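Local coordinates for protein predicted ancestral HMA domain of Pik-1 from Oryza spp. (Synthetic construct, PDB 7BNT) that probably serves as the integrated effector-binding HMA domain of the rice immune receptor Pik-1, in a reconstructed ancestral form, at residues Q6-K11 against A69-V74; G31-V36 against I46-D51. One frame throughout, in Å; residues are numbered along the deposited sequence. Where two conformers were deposited one is given.

Interactions 1 and 2 lie in one four-stranded antiparallel sheet, their centres about 11 Å apart. Interaction 1 joins the first strand, 6-11, to the last, 70-74, while interaction 2 is a hairpin pair nested between them in the chain. Strands 6-11 and 45-50 are neighbours, so the two contacts meet directly: Gln6 N lies 2.8 Å from Gly50 O and Ile10 O lies 2.8 Å from Ile46 N, both probable hydrogen bonds. Each contact contains a classic beta bulge and each reaches a chain of another protein. The last strand extends the sheet into that protein; strand 33-39 extends it into a second copy of this domain.

Interaction 1. Residues Q6-K11 against A69-V74; sequences QKIVIK and AELLQV
Val9 and Gln73 face each other in a hydrogen-bonded antiparallel pair, Val9 N giving its hydrogen to Gln73 O over 3.0 Å. The return bond is shared: Val9 O takes Leu72 N at 2.8 Å, nearly straight at 168°, and only a weak bond from Gln73 N. Two residues of 69-74 thus stand against one of 6-11, a classic beta bulge. Beyond it the pairing resumes one residue out of step, with Lys11 N bonded to Glu70 O (2.8 Å) and Glu70 N to Lys11 O. CA-H...O contacts join Ile8 CA to Gln73 O, Ile10 CA to Glu70 O and Ala69 CA to Lys11 O.

The strands are the first and last of the ferredoxin-like beta-alpha-beta-beta-alpha-beta fold of HMA domains. Helix 55-65 covers Ile8 and Ile10 on the face they share with Leu71 and Val74. There, Leu71 CG is anti to the backbone N (chi1 -177°), and CD1 reaches across to Ile10 CG1 at 4.0 Å; Leu71 also meets an aromatic side chain of another protein. Ile10 CG2 meets the methyl of Ala69 at 3.9 Å, and Leu58 and Leu62 close over Ile10. Further along, Ile8 and Val74 run side by side.

On the opposite face Val9 CG2 lies 3.8 Å from Gln73 CB. Leu72, at the bulge, sets CD1 3.7 Å from Lys11 CB, while the extended lysine leads its ammonium away from the partner strand.

Polar contact between side chains is indirect. In one of its two deposited conformers, and so only tentatively, Lys7 NZ donates to a water that also accepts from Gln73 NE2 at 2.7 Å; that nitrogen also bonds to Ser75 OG. Gln73 and Val74 pair along their backbones with a strand of another protein.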
loop_
_atom_site.group_PDB
_atom_site.type_symbol
_atom_site.label_atom_id
_atom_site.label_comp_id
_atom_site.label_asym_id
_atom_site.label_seq_id
_atom_site.Cartn_x
_atom_site.Cartn_y
_atom_site.Cartn_z
ATOM N N GLN B 6 10.926 4.324 2.528
ATOM C CA GLN B 6 10.479 3.185 3.335
ATOM C C GLN B 6 9.208 2.607 2.708
ATOM O O GLN B 6 8.436 3.338 2.104
ATOM C CB GLN B 6 10.079 3.661 4.733
ATOM C CG GLN B 6 11.168 4.345 5.545
ATOM C CD GLN B 6 10.512 5.030 6.711
ATOM O OE1 GLN B 6 10.089 6.181 6.585
ATOM N NE2 GLN B 6 10.390 4.317 7.829
ATOM N N LYS B 7 9.019 1.307 2.802
ATOM C CA LYS B 7 7.716 0.686 2.501
ATOM C C LYS B 7 7.354 -0.151 3.714
ATOM O O LYS B 7 8.167 -0.959 4.163
ATOM C CB LYS B 7 7.714 -0.187 1.242
ATOM C CG LYS B 7 6.363 -0.834 0.949
ATOM C CD LYS B 7 6.316 -1.600 -0.366
ATOM C CE LYS B 7 7.541 -2.454 -0.570
ATOM N NZ LYS B 7 7.439 -3.308 -1.773
ATOM N N ILE B 8 6.166 0.065 4.239
ATOM C CA ILE B 8 5.649 -0.826 5.296
ATOM C C ILE B 8 4.228 -1.231 4.926
ATOM O O ILE B 8 3.549 -0.578 4.111
ATOM C CB ILE B 8 5.702 -0.164 6.678
ATOM C CG1 ILE B 8 4.757 1.030 6.709
ATOM C CG2 ILE B 8 7.128 0.203 7.093
ATOM C CD1 ILE B 8 4.640 1.655 8.055
ATOM N N VAL B 9 3.812 -2.303 5.564
ATOM C CA VAL B 9 2.462 -2.881 5.378
ATOM C C VAL B 9 1.848 -3.077 6.760
ATOM O O VAL B 9 2.476 -3.708 7.621
ATOM C CB VAL B 9 2.502 -4.203 4.611
ATOM C CG1 VAL B 9 1.099 -4.740 4.429
ATOM C CG2 VAL B 9 3.184 -4.019 3.265
ATOM N N ILE B 10 0.649 -2.549 6.934
ATOM C CA ILE B 10 -0.108 -2.622 8.199
ATOM C C ILE B 10 -1.475 -3.247 7.918
ATOM O O ILE B 10 -2.198 -2.775 7.038
ATOM C CB ILE B 10 -0.227 -1.239 8.875
ATOM C CG1 ILE B 10 1.151 -0.701 9.264
ATOM C CG2 ILE B 10 -1.138 -1.330 10.085
ATOM C CD1 ILE B 10 1.153 0.767 9.668
ATOM N N LYS B 11 -1.808 -4.293 8.656
ATOM C CA LYS B 11 -3.153 -4.903 8.605
ATOM C C LYS B 11 -4.113 -4.004 9.385
ATOM O O LYS B 11 -3.772 -3.573 10.512
ATOM C CB LYS B 11 -3.151 -6.310 9.199
ATOM C CG LYS B 11 -4.495 -7.039 9.082
ATOM C CD LYS B 11 -4.357 -8.536 9.337
ATOM C CE LYS B 11 -5.652 -9.312 9.301
ATOM N NZ LYS B 11 -5.426 -10.758 9.555
ATOM N N ALA B 69 -4.744 -2.630 14.624
ATOM C CA ALA B 69 -3.772 -2.545 13.518
ATOM C C ALA B 69 -2.557 -3.381 13.895
ATOM O O ALA B 69 -2.219 -3.482 15.079
ATOM C CB ALA B 69 -3.391 -1.111 13.260
ATOM N N GLU B 70 -1.904 -3.943 12.897
ATOM C CA GLU B 70 -0.770 -4.862 13.089
ATOM C C GLU B 70 0.248 -4.622 11.978
ATOM O O GLU B 70 -0.091 -4.741 10.800
ATOM C CB GLU B 70 -1.300 -6.300 13.093
ATOM C CG GLU B 70 -0.256 -7.348 13.319
ATOM C CD GLU B 70 -0.823 -8.764 13.325
ATOM O OE1 GLU B 70 -2.028 -8.944 12.966
ATOM O OE2 GLU B 70 -0.057 -9.690 13.645
ATOM N N LEU B 71 1.468 -4.292 12.356
ATOM C CA LEU B 71 2.580 -4.192 11.391
ATOM C C LEU B 71 2.894 -5.573 10.840
ATOM O O LEU B 71 3.151 -6.490 11.642
ATOM C CB LEU B 71 3.791 -3.576 12.070
ATOM C CG LEU B 71 5.026 -3.323 11.212
ATOM C CD1 LEU B 71 4.736 -2.351 10.090
ATOM C CD2 LEU B 71 6.155 -2.794 12.068
ATOM N N LEU B 72 2.968 -5.700 9.517
ATOM C CA LEU B 72 3.245 -7.018 8.927
ATOM C C LEU B 72 4.477 -7.035 8.039
ATOM O O LEU B 72 4.933 -8.143 7.732
ATOM C CB LEU B 72 2.031 -7.514 8.138
ATOM C CG LEU B 72 0.763 -7.776 8.943
ATOM C CD1 LEU B 72 -0.287 -8.323 8.002
ATOM C CD2 LEU B 72 0.977 -8.746 10.089
ATOM N N GLN B 73 4.954 -5.888 7.554
ATOM C CA GLN B 73 6.130 -5.922 6.671
ATOM C C GLN B 73 6.851 -4.588 6.774
ATOM O O GLN B 73 6.177 -3.554 6.820
ATOM C CB GLN B 73 5.709 -6.157 5.218
ATOM C CG GLN B 73 6.866 -6.471 4.285
ATOM C CD GLN B 73 6.481 -6.467 2.829
ATOM O OE1 GLN B 73 5.539 -7.131 2.410
ATOM N NE2 GLN B 73 7.261 -5.749 2.055
ATOM N N VAL B 74 8.180 -4.663 6.749
ATOM C CA VAL B 74 9.068 -3.488 6.600
ATOM C C VAL B 74 10.079 -3.851 5.523
ATOM O O VAL B 74 10.747 -4.899 5.627
ATOM C CB VAL B 74 9.754 -3.162 7.937
ATOM C CG1 VAL B 74 10.695 -1.986 7.799
ATOM C CG2 VAL B 74 8.736 -2.913 9.039
HETATM O O HOH W 1 7.923 -5.896 -0.581
#

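Interaction 2. Residues G31-V36 against I46-D51; sequences GGVDSV and IEVVGD. With EDO (1,2-ethanediol), chain D.
Ser35 and Val49 form the hydrogen-bonded pair of antiparallel strand segments 33-36 and 46-50, whose directions differ by 154°. Val49 N reaches Ser35 O at 3.0 Å, close to straight at 169°, while Val49 O is gripped twice, by Asp34 N at 2.8 Å and Ser35 N at 3.2 Å. This is a classic beta bulge near the open end of the hairpin made by strands 33-39 and 45-50, the second and third strands of the ferredoxin-like fold. Past the bulge Asp51 N bonds to Gly32 O, and Gly50 CA makes a CA-H...O contact with the same oxygen, 3.2 Å away. A 1,2-ethanediol, probably from the crystallisation liquor, sits with O2 2.9 Å from Val33 O.

Under helix 17-28, Val36 CG1 packs on Val48 CG2 at 3.8 Å, and Val27 covers both. Val33 meets the same CG2 methyl roughly at right angles; Val48 has two conformers, so the closeness of both contacts is doubtful. On the other face Ser35 OG comes within 3.7 Å of Val49 CB and bonds to a polar side chain of another protein. Asp34 OD2 and Asp51 OD2 lie 4.3 Å apart, their like charges probably offset by Lys5, salt-bridged to both.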
loop_
_atom_site.group_PDB
_atom_site.type_symbol
_atom_site.label_atom_id
_atom_site.label_comp_id
_atom_site.label_asym_id
_atom_site.label_seq_id
_atom_site.Cartn_x
_atom_site.Cartn_y
_atom_site.Cartn_z
ATOM N N GLY B 31 2.432 12.737 8.061
ATOM C CA GLY B 31 3.626 13.410 7.515
ATOM C C GLY B 31 4.596 12.446 6.859
ATOM O O GLY B 31 4.845 11.365 7.428
ATOM N N GLY B 32 5.114 12.817 5.685
ATOM C CA GLY B 32 6.157 12.059 4.967
ATOM C C GLY B 32 5.622 10.887 4.175
ATOM O O GLY B 32 6.421 10.143 3.666
ATOM N N VAL B 33 4.317 10.698 4.127
ATOM C CA VAL B 33 3.690 9.664 3.267
ATOM C C VAL B 33 3.612 10.175 1.836
ATOM O O VAL B 33 3.104 11.271 1.600
ATOM C CB VAL B 33 2.322 9.238 3.816
ATOM C CG1 VAL B 33 1.562 8.358 2.822
ATOM C CG2 VAL B 33 2.512 8.559 5.166
ATOM N N ASP B 34 4.081 9.374 0.902
ATOM C CA ASP B 34 3.982 9.639 -0.545
ATOM C C ASP B 34 2.794 8.900 -1.145
ATOM O O ASP B 34 2.161 9.473 -2.045
ATOM C CB ASP B 34 5.261 9.244 -1.246
ATOM C CG ASP B 34 6.446 10.057 -0.767
ATOM O OD1 ASP B 34 6.236 11.216 -0.345
ATOM O OD2 ASP B 34 7.514 9.477 -0.761
ATOM N N SER B 35 2.531 7.677 -0.724
ATOM C CA SER B 35 1.480 6.887 -1.379
ATOM C C SER B 35 0.986 5.807 -0.431
ATOM O O SER B 35 1.747 5.323 0.420
ATOM C CB SER B 35 1.926 6.322 -2.717
ATOM O OG SER B 35 3.143 5.621 -2.577
ATOM N N VAL B 36 -0.264 5.412 -0.672
ATOM C CA VAL B 36 -0.920 4.347 0.124
ATOM C C VAL B 36 -1.702 3.488 -0.857
ATOM O O VAL B 36 -2.270 4.017 -1.814
ATOM C CB VAL B 36 -1.873 4.890 1.207
ATOM C CG1 VAL B 36 -1.100 5.663 2.240
ATOM C CG2 VAL B 36 -2.984 5.732 0.628
ATOM N N ILE B 46 -2.836 -2.029 4.386
ATOM C CA ILE B 46 -2.419 -0.761 3.767
ATOM C C ILE B 46 -0.915 -0.817 3.609
ATOM O O ILE B 46 -0.189 -1.033 4.585
ATOM C CB ILE B 46 -2.857 0.462 4.582
ATOM C CG1 ILE B 46 -4.374 0.489 4.802
ATOM C CG2 ILE B 46 -2.359 1.746 3.918
ATOM C CD1 ILE B 46 -4.815 1.574 5.741
ATOM N N GLU B 47 -0.489 -0.681 2.366
ATOM C CA GLU B 47 0.939 -0.519 2.035
ATOM C C GLU B 47 1.223 0.969 1.898
ATOM O O GLU B 47 0.557 1.646 1.102
ATOM C CB GLU B 47 1.214 -1.244 0.742
ATOM C CG GLU B 47 2.654 -1.380 0.384
ATOM C CD GLU B 47 2.718 -2.302 -0.840
ATOM O OE1 GLU B 47 2.574 -1.815 -1.972
ATOM O OE2 GLU B 47 2.808 -3.545 -0.663
ATOM N N VAL B 48 2.169 1.470 2.675
ATOM C CA VAL B 48 2.472 2.921 2.650
ATOM C C VAL B 48 3.957 3.083 2.360
ATOM O O VAL B 48 4.786 2.327 2.896
ATOM C CB VAL B 48 2.037 3.641 3.934
ATOM C CG1 VAL B 48 2.672 3.019 5.153
ATOM C CG2 VAL B 48 2.340 5.127 3.866
ATOM N N VAL B 49 4.230 4.060 1.499
ATOM C CA VAL B 49 5.583 4.412 1.023
ATOM C C VAL B 49 5.819 5.881 1.357
ATOM O O VAL B 49 4.942 6.734 1.141
ATOM C CB VAL B 49 5.748 4.120 -0.469
ATOM C CG1 VAL B 49 7.018 4.712 -1.049
ATOM C CG2 VAL B 49 5.702 2.633 -0.695
ATOM N N GLY B 50 6.992 6.160 1.870
ATOM C CA GLY B 50 7.369 7.538 2.134
ATOM C C GLY B 50 8.684 7.596 2.851
ATOM O O GLY B 50 9.448 6.683 2.774
ATOM N N ASP B 51 8.950 8.701 3.484
ATOM C CA ASP B 51 10.214 8.803 4.232
ATOM C C ASP B 51 9.926 9.446 5.580
ATOM O O ASP B 51 8.973 10.211 5.719
ATOM C CB ASP B 51 11.270 9.450 3.348
ATOM C CG ASP B 51 10.849 10.809 2.877
ATOM O OD1 ASP B 51 10.663 11.659 3.751
ATOM O OD2 ASP B 51 10.697 11.001 1.648
HETATM C C1 EDO D . 0.292 14.233 3.198
HETATM O O1 EDO D . 0.009 13.924 4.551
HETATM C C2 EDO D . 1.748 14.254 2.917
HETATM O O2 EDO D . 2.468 13.226 3.603
HETATM O O HOH W 2 8.048 12.079 1.684
#